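Side-chain contacts in proteasome accessory factor B/C (PafBC) (PDB 6SJ9), which regulates transcription in the bacterial DNA damage response, probably binding DNA through winged helix-turn-helix domains under the control of WYL domains: residues L185-F189 against G190-L194; I404-N408 against D409-I413. All coordinates share one frame; numbering follows the deposited sequence.

Contact 1: L185-F189 against G190-L194; sequences LGSRF and GQWYL
Leu185 and Leu194 face each other, as a non-hydrogen-bonded pair, in the hairpin of strands 175-188 and 191-198, which turns through Phe189 and Gly190 in the first WYL domain; the curled antiparallel sheet is consistent with the Sm fold reported for this protein. Leu185 CD2 lies 4.3 Å from Leu194 CB, its CB rests against Trp192 CZ3, and its CA makes a CA-H...O contact with Tyr193 O. Helix 147-159 covers these leucines through Val153. At Gly186 the backbone exchanges two hydrogen bonds with Tyr193, the shorter from Tyr193 N to Gly186 O at 2.7 Å. Trp192 turns its CG away from its own carbonyl carbon and beside its backbone N (chi1 -79°), which carries the indole back across the first strand; its CE3 comes to 3.2 Å from Gly186 O. Ser187 then supplies the pad for that ring. Its CB sits 3.9 Å from the centroid of the six-membered ring and only 10° off the normal, a CH-pi contact squarely over the face. Arg188 is paired with Gln191 through the backbone, and its CB points to the same sheet face as that of Tyr193. NH1 donates to Ser187 O at 2.9 Å from well above the carbonyl plane, while NH2 forms a salt bridge with Asp237 and a weak hydrogen bond with Gln405. Phe189 and Gly190 are the corners of a type I' turn, both with positive phi. The Phe189 ring takes Arg188 CB over one face, offset toward the rim, and at its edge CD2 lies 4.2 Å from Tyr193 OH, close to the ring plane.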
ATOM      1  N   LEU A 185      18.634  11.260   1.821  1.00 36.45           N
ATOM      2  CA  LEU A 185      17.446  10.852   2.525  1.00 39.37           C
ATOM      3  C   LEU A 185      17.580   9.386   2.924  1.00 40.98           C
ATOM      4  O   LEU A 185      18.202   8.582   2.218  1.00 44.64           O
ATOM      5  CB  LEU A 185      16.221  11.034   1.653  1.00 41.03           C
ATOM      6  CG  LEU A 185      15.815  12.476   1.346  1.00 40.93           C
ATOM      7  CD1 LEU A 185      14.943  12.452   0.147  1.00 39.62           C
ATOM      8  CD2 LEU A 185      15.041  13.046   2.544  1.00 38.87           C
ATOM      9  N   GLY A 186      16.948   9.024   4.025  1.00 40.36           N
ATOM     10  CA  GLY A 186      17.124   7.676   4.525  1.00 44.27           C
ATOM     11  C   GLY A 186      15.972   7.238   5.399  1.00 50.13           C
ATOM     12  O   GLY A 186      15.256   8.058   5.987  1.00 53.88           O
ATOM     13  N   SER A 187      15.775   5.927   5.449  1.00 47.42           N
ATOM     14  CA  SER A 187      14.701   5.325   6.218  1.00 52.48           C
ATOM     15  C   SER A 187      15.318   4.355   7.204  1.00 52.44           C
ATOM     16  O   SER A 187      16.084   3.479   6.808  1.00 54.51           O
ATOM     17  CB  SER A 187      13.739   4.571   5.301  1.00 55.34           C
ATOM     18  OG  SER A 187      12.590   4.251   6.021  1.00 61.12           O
ATOM     19  N   ARG A 188      15.092   4.575   8.477  1.00 56.19           N
ATOM     20  CA  ARG A 188      15.377   3.543   9.466  1.00 65.51           C
ATOM     21  C   ARG A 188      14.231   3.482  10.451  1.00 72.20           C
ATOM     22  O   ARG A 188      13.755   4.521  10.921  1.00 71.26           O
ATOM     23  CB  ARG A 188      16.729   3.680  10.151  1.00 67.48           C
ATOM     24  CG  ARG A 188      17.792   3.003   9.316  1.00 67.90           C
ATOM     25  CD  ARG A 188      19.083   3.759   9.349  1.00 70.14           C
ATOM     26  NE  ARG A 188      20.151   3.149   8.549  1.00 72.67           N
ATOM     27  CZ  ARG A 188      20.099   2.875   7.238  1.00 68.60           C
ATOM     28  NH1 ARG A 188      18.994   3.126   6.513  1.00 65.20           N
ATOM     29  NH2 ARG A 188      21.182   2.364   6.640  1.00 65.26           N
ATOM     30  N   PHE A 189      13.818   2.247  10.770  1.00 76.49           N
ATOM     31  CA  PHE A 189      12.703   1.975  11.678  1.00 76.66           C
ATOM     32  C   PHE A 189      11.388   2.493  11.096  1.00 74.61           C
ATOM     33  O   PHE A 189      10.486   2.904  11.834  1.00 75.63           O
ATOM     34  CB  PHE A 189      12.968   2.613  13.043  1.00 79.00           C
ATOM     35  CG  PHE A 189      14.411   2.533  13.471  1.00 85.50           C
ATOM     36  CD1 PHE A 189      15.020   1.313  13.722  1.00 88.84           C
ATOM     37  CD2 PHE A 189      15.176   3.690  13.601  1.00 89.09           C
ATOM     38  CE1 PHE A 189      16.363   1.245  14.114  1.00 90.17           C
ATOM     39  CE2 PHE A 189      16.520   3.638  13.985  1.00 90.79           C
ATOM     40  CZ  PHE A 189      17.111   2.410  14.246  1.00 92.11           C
ATOM     41  N   GLY A 190      11.253   2.430   9.766  1.00 72.23           N
ATOM     42  CA  GLY A 190      10.089   2.949   9.079  1.00 71.14           C
ATOM     43  C   GLY A 190      10.059   4.461   8.882  1.00 69.92           C
ATOM     44  O   GLY A 190       9.252   4.940   8.080  1.00 65.73           O
ATOM     45  N   GLN A 191      10.953   5.222   9.526  1.00 70.87           N
ATOM     46  CA  GLN A 191      10.881   6.683   9.556  1.00 71.61           C
ATOM     47  C   GLN A 191      11.979   7.322   8.710  1.00 62.51           C
ATOM     48  O   GLN A 191      13.127   6.864   8.713  1.00 59.91           O
ATOM     49  CB  GLN A 191      11.005   7.180  11.009  1.00 82.17           C
ATOM     50  CG  GLN A 191       9.838   6.745  11.906  1.00 91.94           C
ATOM     51  CD  GLN A 191       8.485   7.020  11.239  1.00100.42           C
ATOM     52  OE1 GLN A 191       7.855   6.110  10.676  1.00103.61           O
ATOM     53  NE2 GLN A 191       8.040   8.282  11.286  1.00102.57           N
ATOM     54  N   TRP A 192      11.639   8.433   8.047  1.00 57.28           N
ATOM     55  CA  TRP A 192      12.524   9.042   7.068  1.00 52.11           C
ATOM     56  C   TRP A 192      13.317  10.204   7.664  1.00 49.73           C
ATOM     57  O   TRP A 192      12.808  11.000   8.459  1.00 52.84           O
ATOM     58  CB  TRP A 192      11.755   9.521   5.856  1.00 51.95           C
ATOM     59  CG  TRP A 192      11.405   8.437   4.880  1.00 50.48           C
ATOM     60  CD1 TRP A 192      10.262   7.659   4.869  1.00 52.79           C
ATOM     61  CD2 TRP A 192      12.210   7.975   3.802  1.00 47.27           C
ATOM     62  NE1 TRP A 192      10.300   6.780   3.805  1.00 50.71           N
ATOM     63  CE2 TRP A 192      11.488   6.936   3.146  1.00 46.69           C
ATOM     64  CE3 TRP A 192      13.479   8.317   3.329  1.00 48.26           C
ATOM     65  CZ2 TRP A 192      11.995   6.245   2.038  1.00 44.87           C
ATOM     66  CZ3 TRP A 192      13.987   7.628   2.213  1.00 46.99           C
ATOM     67  CH2 TRP A 192      13.232   6.597   1.580  1.00 46.37           C
ATOM     68  N   TYR A 193      14.547  10.319   7.220  1.00 40.73           N
ATOM     69  CA  TYR A 193      15.512  11.273   7.732  1.00 40.96           C
ATOM     70  C   TYR A 193      16.179  11.952   6.546  1.00 42.89           C
ATOM     71  O   TYR A 193      16.391  11.322   5.509  1.00 41.88           O
ATOM     72  CB  TYR A 193      16.622  10.599   8.538  1.00 41.88           C
ATOM     73  CG  TYR A 193      16.131   9.865   9.768  1.00 53.74           C
ATOM     74  CD1 TYR A 193      15.529   8.617   9.663  1.00 59.61           C
ATOM     75  CD2 TYR A 193      16.254  10.424  11.036  1.00 58.78           C
ATOM     76  CE1 TYR A 193      15.071   7.941  10.812  1.00 63.61           C
ATOM     77  CE2 TYR A 193      15.802   9.758  12.179  1.00 62.52           C
ATOM     78  CZ  TYR A 193      15.211   8.521  12.054  1.00 65.24           C
ATOM     79  OH  TYR A 193      14.754   7.869  13.187  1.00 69.65           O
ATOM     80  N   LEU A 194      16.597  13.197   6.768  1.00 41.24           N
ATOM     81  CA  LEU A 194      17.495  13.947   5.900  1.00 37.93           C
ATOM     82  C   LEU A 194      18.847  14.044   6.603  1.00 39.93           C
ATOM     83  O   LEU A 194      18.920  14.334   7.817  1.00 37.90           O
ATOM     84  CB  LEU A 194      16.926  15.349   5.657  1.00 39.65           C
ATOM     85  CG  LEU A 194      17.913  16.349   5.028  1.00 40.19           C
ATOM     86  CD1 LEU A 194      18.230  16.065   3.539  1.00 37.71           C
ATOM     87  CD2 LEU A 194      17.374  17.750   5.204  1.00 39.27           C
TER

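Contact 2: I404-N408 against D409-I413; sequences IQWEN and DHVYI
Trp406 and Val411 supply the main apolar contact of this short antiparallel hairpin, which follows helix 378-389 in the PafC helix-turn-helix domain and is consistent with the wing of a winged helix fold. Val411 CG2 stands over the indole face, 3.6 Å from the centroid of the five-membered ring, a CH-pi contact. On the same side of the sheet Ile404 and Ile413 lie alongside each other, CG1 to CG1 at 4.1 Å, and helix 378-389 packs against Ile404, Trp406 and Val411. The other side is mixed in character. Tyr412 holds CG between its backbone N and carbonyl carbon (chi1 54°), which swings the ring over Gln405, whose CB touches one face, offset toward the rim, at 3.8 Å from the centroid. The phenol OH donates to Glu407 OE2 at 3.1 Å, meeting the carboxylate on its anti side and 34° out of its plane. A phenylalanine here would probably leave Glu407 OE2 without its phenol donor and the carboxylate freer to turn. Backbone hydrogen bonds join Gln405 with Tyr412 and Glu407 with His410, and the latter pair closes a type II turn. A water accepts from both Trp406 NE1, at 3.0 Å, and Asp409 N, at 2.9 Å. It thus satisfies both N-H groups and links the indole, otherwise packed by Val411 and helices 147-159 and 378-389, to the turn backbone.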
ATOM      1  N   ILE A 404      16.556   1.968   3.764  1.00 55.03           N
ATOM      2  CA  ILE A 404      16.615   2.671   2.487  1.00 52.07           C
ATOM      3  C   ILE A 404      17.530   3.892   2.617  1.00 50.40           C
ATOM      4  O   ILE A 404      17.415   4.653   3.594  1.00 48.16           O
ATOM      5  CB  ILE A 404      15.210   3.100   2.041  1.00 52.74           C
ATOM      6  CG1 ILE A 404      14.357   1.837   1.910  1.00 53.76           C
ATOM      7  CG2 ILE A 404      15.301   3.804   0.688  1.00 52.82           C
ATOM      8  CD1 ILE A 404      12.898   2.059   1.909  1.00 51.54           C
ATOM      9  N   GLN A 405      18.459   4.037   1.652  1.00 47.48           N
ATOM     10  CA  GLN A 405      19.283   5.230   1.443  1.00 47.44           C
ATOM     11  C   GLN A 405      18.955   5.808   0.055  1.00 43.74           C
ATOM     12  O   GLN A 405      18.974   5.090  -0.956  1.00 39.97           O
ATOM     13  CB  GLN A 405      20.796   4.970   1.456  1.00 50.63           C
ATOM     14  CG  GLN A 405      21.405   4.597   2.778  1.00 62.01           C
ATOM     15  CD  GLN A 405      20.925   3.229   3.261  1.00 66.67           C
ATOM     16  OE1 GLN A 405      20.634   3.070   4.422  1.00 73.06           O
ATOM     17  NE2 GLN A 405      20.855   2.239   2.363  1.00 66.53           N
ATOM     18  N   TRP A 406      18.766   7.110  -0.003  1.00 39.21           N
ATOM     19  CA  TRP A 406      18.493   7.797  -1.268  1.00 38.38           C
ATOM     20  C   TRP A 406      19.388   9.023  -1.337  1.00 36.88           C
ATOM     21  O   TRP A 406      19.077  10.050  -0.728  1.00 38.69           O
ATOM     22  CB  TRP A 406      17.040   8.181  -1.352  1.00 38.47           C
ATOM     23  CG  TRP A 406      16.612   8.731  -2.662  1.00 41.20           C
ATOM     24  CD1 TRP A 406      17.321   9.558  -3.512  1.00 41.03           C
ATOM     25  CD2 TRP A 406      15.336   8.522  -3.280  1.00 42.12           C
ATOM     26  NE1 TRP A 406      16.560   9.860  -4.617  1.00 43.53           N
ATOM     27  CE2 TRP A 406      15.333   9.266  -4.497  1.00 43.37           C
ATOM     28  CE3 TRP A 406      14.207   7.773  -2.937  1.00 38.03           C
ATOM     29  CZ2 TRP A 406      14.252   9.268  -5.368  1.00 40.31           C
ATOM     30  CZ3 TRP A 406      13.099   7.796  -3.811  1.00 38.68           C
ATOM     31  CH2 TRP A 406      13.149   8.518  -5.015  1.00 39.16           C
ATOM     32  N   GLU A 407      20.498   8.903  -2.066  1.00 38.28           N
ATOM     33  CA  GLU A 407      21.400  10.023  -2.357  1.00 39.78           C
ATOM     34  C   GLU A 407      21.092  10.606  -3.734  1.00 38.11           C
ATOM     35  O   GLU A 407      20.174  10.161  -4.425  1.00 42.72           O
ATOM     36  CB  GLU A 407      22.842   9.552  -2.311  1.00 43.05           C
ATOM     37  CG  GLU A 407      23.252   8.919  -1.039  1.00 56.84           C
ATOM     38  CD  GLU A 407      24.681   8.365  -1.103  1.00 64.70           C
ATOM     39  OE1 GLU A 407      25.507   8.782  -1.950  1.00 68.51           O
ATOM     40  OE2 GLU A 407      24.987   7.544  -0.252  1.00 69.89           O
ATOM     41  N   ASN A 408      21.859  11.628  -4.136  1.00 40.35           N
ATOM     42  CA  ASN A 408      21.651  12.268  -5.445  1.00 42.06           C
ATOM     43  C   ASN A 408      21.743  11.236  -6.554  1.00 41.01           C
ATOM     44  O   ASN A 408      22.803  10.658  -6.777  1.00 38.47           O
ATOM     45  CB  ASN A 408      22.686  13.386  -5.708  1.00 40.67           C
ATOM     46  CG  ASN A 408      22.290  14.253  -6.936  1.00 40.69           C
ATOM     47  OD1 ASN A 408      21.105  14.460  -7.170  1.00 38.77           O
ATOM     48  ND2 ASN A 408      23.268  14.750  -7.688  1.00 38.50           N
ATOM     49  N   ASP A 409      20.653  11.010  -7.268  1.00 43.19           N
ATOM     50  CA  ASP A 409      20.704  10.073  -8.400  1.00 51.18           C
ATOM     51  C   ASP A 409      21.015   8.613  -7.970  1.00 42.98           C
ATOM     52  O   ASP A 409      21.446   7.794  -8.797  1.00 40.23           O
ATOM     53  CB  ASP A 409      21.732  10.514  -9.481  1.00 57.80           C
ATOM     54  CG  ASP A 409      21.549   9.750 -10.847  1.00 58.63           C
ATOM     55  OD1 ASP A 409      20.442   9.842 -11.422  1.00 60.39           O
ATOM     56  OD2 ASP A 409      22.470   9.052 -11.331  1.00 60.48           O
ATOM     57  N   HIS A 410      20.829   8.229  -6.705  1.00 43.05           N
ATOM     58  CA  HIS A 410      21.327   6.911  -6.290  1.00 43.49           C
ATOM     59  C   HIS A 410      20.488   6.359  -5.135  1.00 38.99           C
ATOM     60  O   HIS A 410      20.491   6.939  -4.045  1.00 39.88           O
ATOM     61  CB  HIS A 410      22.786   7.015  -5.920  1.00 53.54           C
ATOM     62  CG  HIS A 410      23.417   5.695  -5.674  1.00 60.98           C
ATOM     63  ND1 HIS A 410      24.572   5.545  -4.941  1.00 67.21           N
ATOM     64  CD2 HIS A 410      23.077   4.458  -6.105  1.00 64.34           C
ATOM     65  CE1 HIS A 410      24.898   4.261  -4.899  1.00 68.36           C
ATOM     66  NE2 HIS A 410      24.007   3.581  -5.602  1.00 65.41           N
ATOM     67  N   VAL A 411      19.743   5.270  -5.368  1.00 37.45           N
ATOM     68  CA  VAL A 411      18.830   4.694  -4.372  1.00 40.37           C
ATOM     69  C   VAL A 411      19.229   3.248  -4.106  1.00 39.97           C
ATOM     70  O   VAL A 411      19.404   2.458  -5.042  1.00 42.36           O
ATOM     71  CB  VAL A 411      17.342   4.754  -4.803  1.00 36.53           C
ATOM     72  CG1 VAL A 411      16.387   4.402  -3.540  1.00 34.90           C
ATOM     73  CG2 VAL A 411      17.006   6.122  -5.351  1.00 35.43           C
ATOM     74  N   TYR A 412      19.368   2.891  -2.836  1.00 40.46           N
ATOM     75  CA  TYR A 412      19.739   1.510  -2.552  1.00 47.78           C
ATOM     76  C   TYR A 412      19.135   1.082  -1.222  1.00 48.62           C
ATOM     77  O   TYR A 412      19.000   1.883  -0.293  1.00 49.78           O
ATOM     78  CB  TYR A 412      21.271   1.279  -2.601  1.00 59.99           C
ATOM     79  CG  TYR A 412      22.126   2.180  -1.753  1.00 68.38           C
ATOM     80  CD1 TYR A 412      22.304   3.528  -2.072  1.00 68.76           C
ATOM     81  CD2 TYR A 412      22.798   1.667  -0.643  1.00 76.83           C
ATOM     82  CE1 TYR A 412      23.097   4.350  -1.282  1.00 75.38           C
ATOM     83  CE2 TYR A 412      23.606   2.484   0.154  1.00 78.71           C
ATOM     84  CZ  TYR A 412      23.748   3.818  -0.165  1.00 79.78           C
ATOM     85  OH  TYR A 412      24.545   4.618   0.641  1.00 83.86           O
ATOM     86  N   ILE A 413      18.690  -0.167  -1.208  1.00 50.05           N
ATOM     87  CA  ILE A 413      18.097  -0.832  -0.057  1.00 60.32           C
ATOM     88  C   ILE A 413      19.198  -1.702   0.520  1.00 68.74           C
ATOM     89  O   ILE A 413      19.633  -2.653  -0.124  1.00 69.37           O
ATOM     90  CB  ILE A 413      16.859  -1.638  -0.477  1.00 63.03           C
ATOM     91  CG1 ILE A 413      15.812  -0.673  -1.015  1.00 61.68           C
ATOM     92  CG2 ILE A 413      16.310  -2.416   0.678  1.00 69.36           C
ATOM     93  CD1 ILE A 413      14.495  -1.284  -1.489  1.00 60.29           C
TER
HETATM   94  O   HOH W   1      17.890  11.576  -6.708  1.00 44.43           O

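How the contacts relate
The two hairpins belong to different domains yet share one sheet: strand 175-188 of contact 1 lies antiparallel to strand 404-407 of contact 2, with probable backbone hydrogen bonds between Leu185 O and Trp406 N and between Ser187 N and Ile404 O. Their centres are 11 Å apart. Contact 1 is the more buried, and helix 147-159 reaches both, Phe150 meeting Trp192 and Trp406 edge-to-face. Each hairpin rests an aliphatic carbon on an indole, but in contact 1 the indole lies on the second strand and in contact 2 on the first. The assigned cross-strand hydrogen bonds of contact 1 are all backbone, whereas contact 2, with more partly exposed residues, adds side-chain polar bonding and water.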